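PDB 3D33: DUF3244 domain-containing protein from Bacteroides vulgatus ATCC 8482, which is of unknown function but folds as an immunoglobulin-like beta-sandwich of the DUF3244 family. Local coordinates for residues 37-42 and 76-81; 88-93 and 102-107. All coordinates share one frame; numbering follows the deposited sequence. Where two conformers were deposited one is given.

Contact 1. Residues 37-42 and 76-81; sequences GYLLTL and YITISI
Leu40 and Ile79 face each other as a hydrogen-bonded pair of antiparallel strands, and their side chains lie side by side, pointing the same way into the sandwich. Leu40 CD2 meets Ile79 CD1 at 4.0 Å, while CD1 of Leu40 reaches Ile81 CG2. At the next hydrogen-bonded pair, Leu42 and Ile77 lie on the same face, both against Ile53 of strand 50-57. The backbone here is tightly laced: Leu40 N donates to Ile79 O over 2.8 Å at a nearly straight 172°, and Ile79 N returns a bond to Leu40 O. Past the strand end, Ile81 N still bonds to Tyr38 O, from well above the carbonyl plane. Ile81 CG1, held between its own backbone N and carbonyl carbon (chi1 64°), comes within 3.4 Å of that same Tyr38 O. The other face meets solvent at Leu39, Ser80 and Tyr76, though Thr41 is buried there, its CG2 3.6 Å from Tyr76 CE1. One water links Thr41 OG1 to Tyr76 OH; another is bound by Ser80 OG and, weakly, by Tyr38 O. With mostly hydroxyls outside and Leu39 laid against Thr78, this is an amphipathic pair at the 76-80 sheet edge, apolar toward the core.

Contact 2. Residues 88-93 and 102-107; sequences EYKLEI and TGYFTK
Phe105 lays one face of its ring against Tyr89 CB, which sits 3.9 Å from the ring centroid and is displaced toward the rim, a CH-pi contact. The two aromatic planes are only 25° apart but slid so far that the rings barely overlap. Leu91 CB meets the edge of the Phe105 ring at CE2, 4.3 Å away. An alanine in place of Phe105 would probably leave Tyr89 CB without its aromatic cover and open a gap beside Leu91. Leu91 N donates to Gly103 O over 2.7 Å, and Gly103 N answers to Leu91 O. On the other face of the sheet, with Glu88, Thr102 and Thr106, the Lys90 chain runs alongside the Tyr104 ring, its CB 3.6 Å from Tyr104 CE2, and Lys90 CG also touches Thr102 CG2. Nearby, a water donates to Glu88 OE2 over 2.6 Å and also bonds to Thr106 OG1. The two strands form a beta hairpin: 100-107 is the outermost strand of its sheet within the chain, and 87-96 pairs on its other side with strand 50-57, where Tyr89 and Leu91 both pack on Ile55.

Contact 1 and contact 2 belong to opposite sheets of the sandwich, their centres about 12 Å apart. The first pairs strands 39-44 and 76-80, which are distant in sequence; the second is the hairpin that follows, so contact 1 closes before contact 2 opens, and strand 87-96 is the next strand after 76-80. Between the sheets the buried sides interlock: Leu40 CD1 lies 3.7 Å from Phe105 CE2, and Ile81 CD1 packs on Phe105 CE1. Farther along, Leu42 meets Ile93. Phe105 thus bridges the layers, and both contacts contribute side chains to the core between the two sheets, as in an immunoglobulin-like sandwich.

Contact 1. Residues 37-42 and 76-81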
loop_
_atom_site.group_PDB
_atom_site.type_symbol
_atom_site.label_atom_id
_atom_site.label_comp_id
_atom_site.label_asym_id
_atom_site.label_seq_id
_atom_site.Cartn_x
_atom_site.Cartn_y
_atom_site.Cartn_z
ATOM N N GLY A 37 -1.368 3.495 14.679
ATOM C CA GLY A 37 -1.432 2.198 15.320
ATOM C C GLY A 37 -1.335 1.120 14.239
ATOM O O GLY A 37 -0.407 1.152 13.414
ATOM N N TYR A 38 -2.328 0.218 14.249
ATOM C CA TYR A 38 -2.407 -0.957 13.391
ATOM C C TYR A 38 -3.410 -0.816 12.239
ATOM O O TYR A 38 -3.982 -1.803 11.762
ATOM C CB TYR A 38 -2.845 -2.171 14.208
ATOM C CG TYR A 38 -1.863 -2.660 15.247
ATOM C CD1 TYR A 38 -0.502 -2.725 14.982
ATOM C CD2 TYR A 38 -2.314 -3.104 16.491
ATOM C CE1 TYR A 38 0.390 -3.196 15.934
ATOM C CE2 TYR A 38 -1.435 -3.573 17.443
ATOM C CZ TYR A 38 -0.081 -3.621 17.166
ATOM O OH TYR A 38 0.805 -4.100 18.126
ATOM N N LEU A 39 -3.674 0.411 11.837
ATOM C CA LEU A 39 -4.422 0.651 10.623
ATOM C C LEU A 39 -3.493 1.367 9.669
ATOM O O LEU A 39 -2.902 2.397 10.023
ATOM C CB LEU A 39 -5.640 1.503 10.903
ATOM C CG LEU A 39 -6.680 1.595 9.789
ATOM C CD1 LEU A 39 -7.387 0.264 9.591
ATOM C CD2 LEU A 39 -7.674 2.700 10.136
ATOM N N LEU A 40 -3.408 0.816 8.461
ATOM C CA LEU A 40 -2.686 1.405 7.352
ATOM C C LEU A 40 -3.696 2.141 6.464
ATOM O O LEU A 40 -4.738 1.592 6.172
ATOM C CB LEU A 40 -2.007 0.286 6.602
ATOM C CG LEU A 40 -1.092 0.508 5.419
ATOM C CD1 LEU A 40 -0.260 -0.788 5.248
ATOM C CD2 LEU A 40 -1.897 0.805 4.161
ATOM N N THR A 41 -3.389 3.380 6.081
ATOM C CA THR A 41 -4.278 4.160 5.225
ATOM C C THR A 41 -3.544 4.561 3.966
ATOM O O THR A 41 -2.450 5.140 4.034
ATOM C CB THR A 41 -4.821 5.441 5.932
ATOM O OG1 THR A 41 -5.583 5.076 7.092
ATOM C CG2 THR A 41 -5.704 6.296 4.975
ATOM N N LEU A 42 -4.165 4.284 2.828
ATOM C CA LEU A 42 -3.682 4.740 1.540
ATOM C C LEU A 42 -4.615 5.804 0.990
ATOM O O LEU A 42 -5.821 5.644 0.996
ATOM C CB LEU A 42 -3.581 3.590 0.537
ATOM C CG LEU A 42 -3.179 3.947 -0.888
ATOM C CD1 LEU A 42 -2.431 2.773 -1.557
ATOM C CD2 LEU A 42 -4.379 4.388 -1.759
ATOM N N TYR A 76 -9.001 5.972 -1.604
ATOM C CA TYR A 76 -8.888 5.800 -0.144
ATOM C C TYR A 76 -9.166 4.354 0.231
ATOM O O TYR A 76 -10.223 3.813 -0.113
ATOM C CB TYR A 76 -9.883 6.704 0.557
ATOM C CG TYR A 76 -9.991 6.569 2.053
ATOM C CD1 TYR A 76 -9.046 7.162 2.887
ATOM C CD2 TYR A 76 -11.051 5.900 2.649
ATOM C CE1 TYR A 76 -9.138 7.062 4.264
ATOM C CE2 TYR A 76 -11.156 5.812 4.023
ATOM C CZ TYR A 76 -10.188 6.381 4.823
ATOM O OH TYR A 76 -10.313 6.301 6.194
ATOM N N ILE A 77 -8.224 3.757 0.959
ATOM C CA ILE A 77 -8.268 2.349 1.347
ATOM C C ILE A 77 -7.679 2.300 2.748
ATOM O O ILE A 77 -6.648 2.927 2.994
ATOM C CB ILE A 77 -7.409 1.467 0.352
ATOM C CG1 ILE A 77 -8.011 1.457 -1.063
ATOM C CG2 ILE A 77 -7.236 0.038 0.856
ATOM C CD1 ILE A 77 -9.435 0.871 -1.136
ATOM N N THR A 78 -8.338 1.598 3.660
ATOM C CA THR A 78 -7.698 1.227 4.929
ATOM C C THR A 78 -7.495 -0.282 5.040
ATOM O O THR A 78 -8.316 -1.097 4.562
ATOM C CB THR A 78 -8.439 1.746 6.166
ATOM O OG1 THR A 78 -9.717 1.085 6.296
ATOM C CG2 THR A 78 -8.623 3.270 6.082
ATOM N N ILE A 79 -6.393 -0.631 5.673
ATOM C CA ILE A 79 -6.002 -2.030 5.845
ATOM C C ILE A 79 -5.599 -2.231 7.302
ATOM O O ILE A 79 -4.681 -1.578 7.792
ATOM C CB ILE A 79 -4.816 -2.396 4.954
ATOM C CG1 ILE A 79 -5.124 -2.161 3.476
ATOM C CG2 ILE A 79 -4.391 -3.863 5.171
ATOM C CD1 ILE A 79 -3.890 -2.322 2.581
ATOM N N SER A 80 -6.260 -3.157 7.980
ATOM C CA SER A 80 -5.871 -3.514 9.353
ATOM C C SER A 80 -4.684 -4.436 9.294
ATOM O O SER A 80 -4.736 -5.497 8.640
ATOM C CB SER A 80 -6.971 -4.238 10.099
ATOM O OG SER A 80 -6.481 -4.564 11.393
ATOM N N ILE A 81 -3.607 -4.036 9.963
ATOM C CA ILE A 81 -2.414 -4.877 10.087
ATOM C C ILE A 81 -2.341 -5.547 11.470
ATOM O O ILE A 81 -1.361 -6.183 11.822
ATOM C CB ILE A 81 -1.130 -4.076 9.795
ATOM C CG1 ILE A 81 -0.884 -2.949 10.812
ATOM C CG2 ILE A 81 -1.190 -3.477 8.373
ATOM C CD1 ILE A 81 0.496 -2.242 10.607
HETATM O O HOH W 1 -7.167 -2.203 13.022
HETATM O O HOH W 2 -7.675 6.597 7.863
#

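Contact 2. Residues 88-93 and 102-107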
loop_
_atom_site.group_PDB
_atom_site.type_symbol
_atom_site.label_atom_id
_atom_site.label_comp_id
_atom_site.label_asym_id
_atom_site.label_seq_id
_atom_site.Cartn_x
_atom_site.Cartn_y
_atom_site.Cartn_z
ATOM N N GLU A 88 8.594 -7.489 9.363
ATOM C CA GLU A 88 8.611 -6.445 8.339
ATOM C C GLU A 88 7.871 -6.941 7.121
ATOM O O GLU A 88 7.972 -8.131 6.760
ATOM C CB GLU A 88 10.026 -6.050 7.935
ATOM C CG GLU A 88 10.056 -4.888 6.955
ATOM C CD GLU A 88 11.455 -4.411 6.684
ATOM O OE1 GLU A 88 12.342 -5.271 6.561
ATOM O OE2 GLU A 88 11.659 -3.186 6.605
ATOM N N TYR A 89 7.144 -6.014 6.492
ATOM C CA TYR A 89 6.331 -6.277 5.319
ATOM C C TYR A 89 6.705 -5.359 4.173
ATOM O O TYR A 89 7.012 -4.187 4.393
ATOM C CB TYR A 89 4.832 -6.075 5.642
ATOM C CG TYR A 89 4.367 -7.108 6.618
ATOM C CD1 TYR A 89 3.925 -8.340 6.180
ATOM C CD2 TYR A 89 4.478 -6.904 7.998
ATOM C CE1 TYR A 89 3.575 -9.319 7.068
ATOM C CE2 TYR A 89 4.103 -7.884 8.919
ATOM C CZ TYR A 89 3.651 -9.102 8.443
ATOM O OH TYR A 89 3.309 -10.112 9.329
ATOM N N LYS A 90 6.643 -5.894 2.965
ATOM C CA LYS A 90 6.725 -5.102 1.710
ATOM C C LYS A 90 5.319 -4.771 1.250
ATOM O O LYS A 90 4.459 -5.652 1.172
ATOM C CB LYS A 90 7.427 -5.906 0.611
ATOM C CG LYS A 90 7.540 -5.188 -0.704
ATOM C CD LYS A 90 8.333 -5.938 -1.760
ATOM C CE LYS A 90 7.655 -7.250 -2.157
ATOM N NZ LYS A 90 8.369 -7.996 -3.263
ATOM N N LEU A 91 5.115 -3.492 0.963
ATOM C CA LEU A 91 3.881 -2.970 0.432
ATOM C C LEU A 91 4.064 -2.548 -1.018
ATOM O O LEU A 91 4.970 -1.779 -1.340
ATOM C CB LEU A 91 3.444 -1.766 1.253
ATOM C CG LEU A 91 2.259 -0.970 0.765
ATOM C CD1 LEU A 91 1.004 -1.795 0.815
ATOM C CD2 LEU A 91 2.070 0.352 1.571
ATOM N N GLU A 92 3.252 -3.104 -1.898
ATOM C CA GLU A 92 3.315 -2.739 -3.316
ATOM C C GLU A 92 1.970 -2.268 -3.767
ATOM O O GLU A 92 0.950 -2.912 -3.473
ATOM C CB GLU A 92 3.669 -3.939 -4.172
ATOM C CG GLU A 92 4.958 -4.577 -3.921
ATOM C CD GLU A 92 5.050 -5.828 -4.797
ATOM O OE1 GLU A 92 5.385 -5.682 -5.997
ATOM O OE2 GLU A 92 4.665 -6.920 -4.326
ATOM N N ILE A 93 1.975 -1.164 -4.504
ATOM C CA ILE A 93 0.777 -0.625 -5.125
ATOM C C ILE A 93 1.075 -0.583 -6.605
ATOM O O ILE A 93 2.057 0.055 -7.020
ATOM C CB ILE A 93 0.505 0.788 -4.600
ATOM C CG1 ILE A 93 0.400 0.740 -3.053
ATOM C CG2 ILE A 93 -0.764 1.333 -5.150
ATOM C CD1 ILE A 93 1.384 1.601 -2.425
ATOM N N THR A 102 6.539 0.947 -4.203
ATOM C CA THR A 102 6.893 -0.001 -3.148
ATOM C C THR A 102 7.330 0.733 -1.894
ATOM O O THR A 102 8.085 1.719 -1.962
ATOM C CB THR A 102 8.066 -0.903 -3.591
ATOM O OG1 THR A 102 7.792 -1.459 -4.897
ATOM C CG2 THR A 102 8.338 -1.996 -2.563
ATOM N N GLY A 103 6.884 0.213 -0.752
ATOM C CA GLY A 103 7.333 0.668 0.553
ATOM C C GLY A 103 7.428 -0.502 1.511
ATOM O O GLY A 103 7.068 -1.669 1.182
ATOM N N TYR A 104 7.932 -0.202 2.694
ATOM C CA TYR A 104 8.151 -1.215 3.704
ATOM C C TYR A 104 7.688 -0.690 5.037
ATOM O O TYR A 104 7.811 0.507 5.342
ATOM C CB TYR A 104 9.638 -1.604 3.780
ATOM C CG TYR A 104 10.137 -2.237 2.524
ATOM C CD1 TYR A 104 10.604 -1.470 1.469
ATOM C CD2 TYR A 104 10.120 -3.616 2.365
ATOM C CE1 TYR A 104 11.019 -2.052 0.292
ATOM C CE2 TYR A 104 10.561 -4.205 1.197
ATOM C CZ TYR A 104 11.010 -3.429 0.172
ATOM O OH TYR A 104 11.436 -4.016 -1.013
ATOM N N PHE A 105 7.135 -1.582 5.838
ATOM C CA PHE A 105 6.747 -1.209 7.186
ATOM C C PHE A 105 6.895 -2.409 8.107
ATOM O O PHE A 105 6.900 -3.550 7.652
ATOM C CB PHE A 105 5.322 -0.643 7.220
ATOM C CG PHE A 105 4.253 -1.662 6.941
ATOM C CD1 PHE A 105 3.710 -2.406 7.980
ATOM C CD2 PHE A 105 3.822 -1.922 5.630
ATOM C CE1 PHE A 105 2.738 -3.367 7.733
ATOM C CE2 PHE A 105 2.848 -2.858 5.379
ATOM C CZ PHE A 105 2.316 -3.602 6.449
ATOM N N THR A 106 7.025 -2.125 9.402
ATOM C CA THR A 106 7.205 -3.162 10.411
ATOM C C THR A 106 6.015 -3.171 11.380
ATOM O O THR A 106 5.608 -2.116 11.909
ATOM C CB THR A 106 8.513 -2.951 11.158
ATOM O OG1 THR A 106 9.607 -3.094 10.246
ATOM C CG2 THR A 106 8.667 -3.965 12.285
ATOM N N LYS A 107 5.408 -4.340 11.524
ATOM C CA LYS A 107 4.384 -4.555 12.539
ATOM C C LYS A 107 5.065 -5.017 13.830
ATOM O O LYS A 107 5.827 -5.968 13.841
ATOM C CB LYS A 107 3.364 -5.589 12.058
ATOM C CG LYS A 107 2.038 -5.574 12.819
ATOM C CD LYS A 107 2.069 -6.494 14.036
ATOM C CE LYS A 107 0.689 -6.796 14.573
ATOM N NZ LYS A 107 0.699 -8.040 15.430
HETATM O O HOH W 3 9.954 -1.502 7.699
#